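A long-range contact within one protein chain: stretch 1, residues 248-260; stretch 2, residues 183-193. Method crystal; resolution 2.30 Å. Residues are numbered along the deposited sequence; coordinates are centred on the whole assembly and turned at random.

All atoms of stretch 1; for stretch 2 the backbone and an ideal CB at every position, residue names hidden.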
# COMPACT_ATOMS: atom_id res chain seq x y z
N LEU A 248 6.96 -9.68 -2.72
CA LEU A 248 6.96 -11.04 -3.26
C LEU A 248 6.86 -12.09 -2.16
O LEU A 248 6.37 -13.20 -2.42
CB LEU A 248 8.22 -11.26 -4.09
CG LEU A 248 8.21 -10.57 -5.44
CD1 LEU A 248 9.63 -10.23 -5.91
CD2 LEU A 248 7.47 -11.43 -6.48
N GLN A 249 7.30 -11.77 -0.94
CA GLN A 249 7.27 -12.68 0.20
C GLN A 249 6.02 -12.52 1.06
O GLN A 249 5.98 -13.04 2.18
CB GLN A 249 8.51 -12.49 1.07
CG GLN A 249 9.86 -12.78 0.35
CD GLN A 249 11.05 -12.45 1.22
OE1 GLN A 249 11.37 -13.16 2.18
NE2 GLN A 249 11.70 -11.32 0.93
N GLY A 250 5.00 -11.82 0.57
CA GLY A 250 3.74 -11.74 1.27
C GLY A 250 3.49 -10.47 2.06
O GLY A 250 2.55 -10.45 2.86
N THR A 251 4.27 -9.41 1.85
CA THR A 251 3.99 -8.12 2.47
C THR A 251 3.05 -7.34 1.55
O THR A 251 3.46 -6.85 0.49
CB THR A 251 5.28 -7.35 2.75
OG1 THR A 251 6.27 -8.25 3.26
CG2 THR A 251 5.02 -6.28 3.81
N PHE A 252 1.79 -7.20 1.97
CA PHE A 252 0.74 -6.58 1.16
C PHE A 252 0.73 -5.08 1.44
O PHE A 252 0.04 -4.59 2.33
CB PHE A 252 -0.61 -7.22 1.48
CG PHE A 252 -1.74 -6.82 0.55
CD1 PHE A 252 -1.78 -7.27 -0.76
CD2 PHE A 252 -2.80 -6.06 1.03
CE1 PHE A 252 -2.83 -6.95 -1.60
CE2 PHE A 252 -3.87 -5.73 0.19
CZ PHE A 252 -3.88 -6.17 -1.14
N MET A 253 1.50 -4.34 0.66
CA MET A 253 1.75 -2.93 0.91
C MET A 253 0.93 -2.14 -0.10
O MET A 253 1.35 -1.96 -1.24
CB MET A 253 3.24 -2.60 0.79
CG MET A 253 4.16 -3.50 1.62
SD MET A 253 5.89 -2.97 1.52
CE MET A 253 5.76 -1.42 2.44
N ILE A 254 -0.22 -1.64 0.34
CA ILE A 254 -1.11 -0.85 -0.50
C ILE A 254 -1.33 0.52 0.14
O ILE A 254 -1.13 0.72 1.34
CB ILE A 254 -2.46 -1.55 -0.73
CG1 ILE A 254 -3.14 -1.80 0.62
CG2 ILE A 254 -2.29 -2.85 -1.48
CD1 ILE A 254 -4.61 -2.12 0.51
N ASN A 255 -1.78 1.46 -0.68
CA ASN A 255 -2.25 2.77 -0.24
C ASN A 255 -3.78 2.75 -0.16
O ASN A 255 -4.44 2.28 -1.09
CB ASN A 255 -1.78 3.85 -1.20
CG ASN A 255 -0.26 4.06 -1.17
OD1 ASN A 255 0.32 4.19 -0.10
ND2 ASN A 255 0.37 4.10 -2.34
N SER A 256 -4.34 3.27 0.94
CA SER A 256 -5.80 3.29 1.07
C SER A 256 -6.46 4.15 -0.01
O SER A 256 -7.61 3.88 -0.39
CB SER A 256 -6.18 3.77 2.46
OG SER A 256 -5.67 5.07 2.69
N ALA A 257 -5.78 5.18 -0.50
CA ALA A 257 -6.17 5.90 -1.70
C ALA A 257 -5.30 5.40 -2.85
O ALA A 257 -4.09 5.66 -2.87
CB ALA A 257 -6.02 7.41 -1.52
N PHE A 258 -5.91 4.72 -3.80
CA PHE A 258 -5.09 4.09 -4.83
C PHE A 258 -4.53 5.06 -5.86
O PHE A 258 -3.59 4.69 -6.57
CB PHE A 258 -5.89 2.98 -5.52
CG PHE A 258 -5.96 1.70 -4.73
CD1 PHE A 258 -6.70 1.63 -3.56
CD2 PHE A 258 -5.26 0.58 -5.14
CE1 PHE A 258 -6.75 0.45 -2.82
CE2 PHE A 258 -5.31 -0.60 -4.41
CZ PHE A 258 -6.06 -0.66 -3.26
N THR A 259 -5.05 6.29 -5.95
CA THR A 259 -4.58 7.23 -6.96
C THR A 259 -4.41 8.63 -6.37
O THR A 259 -4.96 8.96 -5.32
CB THR A 259 -5.55 7.33 -8.15
OG1 THR A 259 -6.86 7.68 -7.66
CG2 THR A 259 -5.63 6.01 -8.89
N THR A 260 -3.63 9.44 -7.07
CA THR A 260 -3.67 10.88 -6.91
C THR A 260 -3.37 11.49 -8.27
O THR A 260 -3.39 10.80 -9.29
CB THR A 260 -2.72 11.34 -5.78
OG1 THR A 260 -2.95 12.72 -5.50
CG2 THR A 260 -1.24 11.09 -6.13
N UNK A 183 -1.10 -13.41 1.36
CA UNK A 183 -0.82 -12.27 2.21
C UNK A 183 -0.48 -12.75 3.61
O UNK A 183 -1.22 -13.54 4.20
CB UNK A 183 -2.01 -11.31 2.24
N UNK A 184 0.63 -12.25 4.16
CA UNK A 184 0.96 -12.44 5.57
C UNK A 184 0.90 -11.16 6.39
O UNK A 184 0.57 -11.23 7.57
CB UNK A 184 2.36 -13.05 5.69
N UNK A 185 1.25 -10.02 5.81
CA UNK A 185 1.33 -8.74 6.50
C UNK A 185 0.70 -7.71 5.58
O UNK A 185 0.93 -7.74 4.37
CB UNK A 185 2.77 -8.37 6.86
N UNK A 186 -0.13 -6.84 6.15
CA UNK A 186 -0.77 -5.75 5.43
C UNK A 186 -0.19 -4.45 5.99
O UNK A 186 -0.35 -4.18 7.18
CB UNK A 186 -2.29 -5.80 5.57
N UNK A 187 0.48 -3.68 5.14
CA UNK A 187 1.04 -2.37 5.51
C UNK A 187 0.32 -1.30 4.70
O UNK A 187 0.56 -1.15 3.49
CB UNK A 187 2.55 -2.32 5.27
N UNK A 188 -0.52 -0.52 5.36
CA UNK A 188 -1.26 0.54 4.69
C UNK A 188 -0.46 1.83 4.58
O UNK A 188 0.11 2.31 5.57
CB UNK A 188 -2.57 0.81 5.43
N UNK A 189 -0.40 2.37 3.37
CA UNK A 189 -0.09 3.77 3.19
C UNK A 189 -1.37 4.59 3.07
O UNK A 189 -2.50 4.08 3.10
CB UNK A 189 0.79 3.97 1.96
N UNK A 190 -1.19 5.89 2.96
CA UNK A 190 -2.34 6.76 2.83
C UNK A 190 -2.55 7.10 1.36
O UNK A 190 -3.32 6.43 0.68
CB UNK A 190 -2.16 8.03 3.67
N UNK A 191 -1.82 8.09 0.84
CA UNK A 191 -1.92 8.45 -0.57
C UNK A 191 -0.64 8.06 -1.33
O UNK A 191 0.44 7.93 -0.72
CB UNK A 191 -2.19 9.95 -0.71
N UNK A 192 -0.72 7.83 -2.64
CA UNK A 192 0.50 7.55 -3.41
C UNK A 192 1.39 8.79 -3.44
O UNK A 192 0.94 9.92 -3.23
CB UNK A 192 0.16 7.11 -4.83
N UNK A 193 2.69 8.55 -3.68
CA UNK A 193 3.62 9.66 -3.83
C UNK A 193 3.16 10.54 -4.99
O UNK A 193 2.79 10.01 -6.05
CB UNK A 193 5.05 9.15 -4.06

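The middle of stretch 2 runs as a strand parallel to the one in stretch 1. In an extended strand the side chains alternate between two faces of the sheet.

At position 183 the CB points sideways, 4.4 Å from Phe252 CB. The face of the Phe252 ring lies within reach, which suits an apolar chain of moderate length. The residue is Ile183. Its CD1 sits over the Phe252 ring, 3.8 Å from the ring centroid, in a CH-pi contact.

Position 184 also points sideways, and its CB is 3.8 Å from Gly250 O. Its backbone N meets Gly250 O at 2.9 Å in a hydrogen bond. The carbonyl of Gln249 is an acceptor nearby. A long chain, polar or basic, would fit. It is Lys184. Its CD packs 3.3 Å from Gln249 O, and NZ gives that oxygen a weak bond.

Position 185 shares a face with Thr251, whose CG2 is 4.3 Å from the CB. Small or branched apolar residues suit it. It is Val185. Its backbone O accepts a 2.6 Å hydrogen bond from Phe252 N.

Position 186 lies on the Phe252 face of the sheet. Apolar chains of several sizes could serve. It is Val186, with CG1 4.1 Å from Phe252 CD2, at the ring edge.

Position 187 returns to the face of Thr251 and Met253. Its CB is 4.2 Å from Met253 CG, and a branched or long apolar chain would fill the space. It is Ile187, whose CD1 reaches 3.6 Å from Thr251 CG2. Its N donates to Phe252 O at 3.0 Å.

Position 188 shares a face with Ile254 and favours an apolar chain. It is Leu188. CD2 approaches Ile254 CG1 to 3.8 Å.

At position 189 the ideal CB lies 2.1 Å from Asn255 OD1, a clash, so with this side chain in place only glycine fits. It is Gly189. Its N donates to Ile254 O at 2.7 Å, and its O accepts from Ser256 N at 3.0 Å.

Position 190 points away, so many residues would do. It is Gln190. Its backbone O takes a 3.0 Å hydrogen bond from Ala257 N.

Position 191 also starts away, with Ala257 CB 4.7 Å from the CB. Small or polar chains suit it. It is Asp191, whose OD2 returns to 3.1 Å from Ala257 CB. A water bridges OD2 and Thr259 O.

Position 192 points toward stretch 1, near Asn255 ND2 and Thr260 CG2. Its phi of -67° allows proline, though other compact apolar residues are conceivable. It is Pro192. CD lies 3.2 Å from Ala257 O.

Position 193 points away, leaving the choice open. It is Tyr193.

Stretch 2 (183-193) IKVVILGQDPY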
# COMPACT_ATOMS: atom_id res chain seq x y z
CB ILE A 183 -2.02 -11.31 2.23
CG1 ILE A 183 -2.16 -10.62 0.88
CG2 ILE A 183 -1.90 -10.32 3.37
CD1 ILE A 183 -3.56 -10.15 0.58
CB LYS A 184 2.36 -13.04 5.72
CG LYS A 184 2.54 -14.32 4.95
CD LYS A 184 3.95 -14.39 4.42
CE LYS A 184 4.76 -15.45 5.10
NZ LYS A 184 5.99 -15.75 4.28
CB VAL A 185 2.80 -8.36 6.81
CG1 VAL A 185 2.85 -7.08 7.62
CG2 VAL A 185 3.52 -9.48 7.52
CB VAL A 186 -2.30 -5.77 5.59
CG1 VAL A 186 -2.92 -4.57 4.88
CG2 VAL A 186 -2.88 -7.10 5.10
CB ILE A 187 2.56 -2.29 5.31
CG1 ILE A 187 3.25 -3.54 5.88
CG2 ILE A 187 3.11 -1.01 5.96
CD1 ILE A 187 4.74 -3.41 6.01
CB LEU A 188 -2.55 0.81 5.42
CG LEU A 188 -3.53 -0.32 5.15
CD1 LEU A 188 -4.50 -0.38 6.31
CD2 LEU A 188 -4.22 -0.08 3.82
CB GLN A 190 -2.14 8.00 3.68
CG GLN A 190 -3.34 8.90 3.78
CD GLN A 190 -3.10 10.06 4.74
OE1 GLN A 190 -3.45 9.98 5.92
NE2 GLN A 190 -2.50 11.14 4.25
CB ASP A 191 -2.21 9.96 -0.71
CG ASP A 191 -3.49 10.39 0.02
OD1 ASP A 191 -3.42 11.08 1.06
OD2 ASP A 191 -4.59 9.99 -0.44
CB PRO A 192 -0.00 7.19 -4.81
CG PRO A 192 -1.52 7.09 -4.71
CD PRO A 192 -1.91 7.90 -3.51
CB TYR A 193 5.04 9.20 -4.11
CG TYR A 193 5.67 8.44 -2.97
CD1 TYR A 193 5.80 9.01 -1.72
CD2 TYR A 193 6.14 7.15 -3.16
CE1 TYR A 193 6.39 8.30 -0.66
CE2 TYR A 193 6.74 6.43 -2.13
CZ TYR A 193 6.86 7.01 -0.88
OH TYR A 193 7.44 6.29 0.14
O HOH W 1 -5.17 10.75 -3.22
O HOH W 2 3.09 5.63 -3.65
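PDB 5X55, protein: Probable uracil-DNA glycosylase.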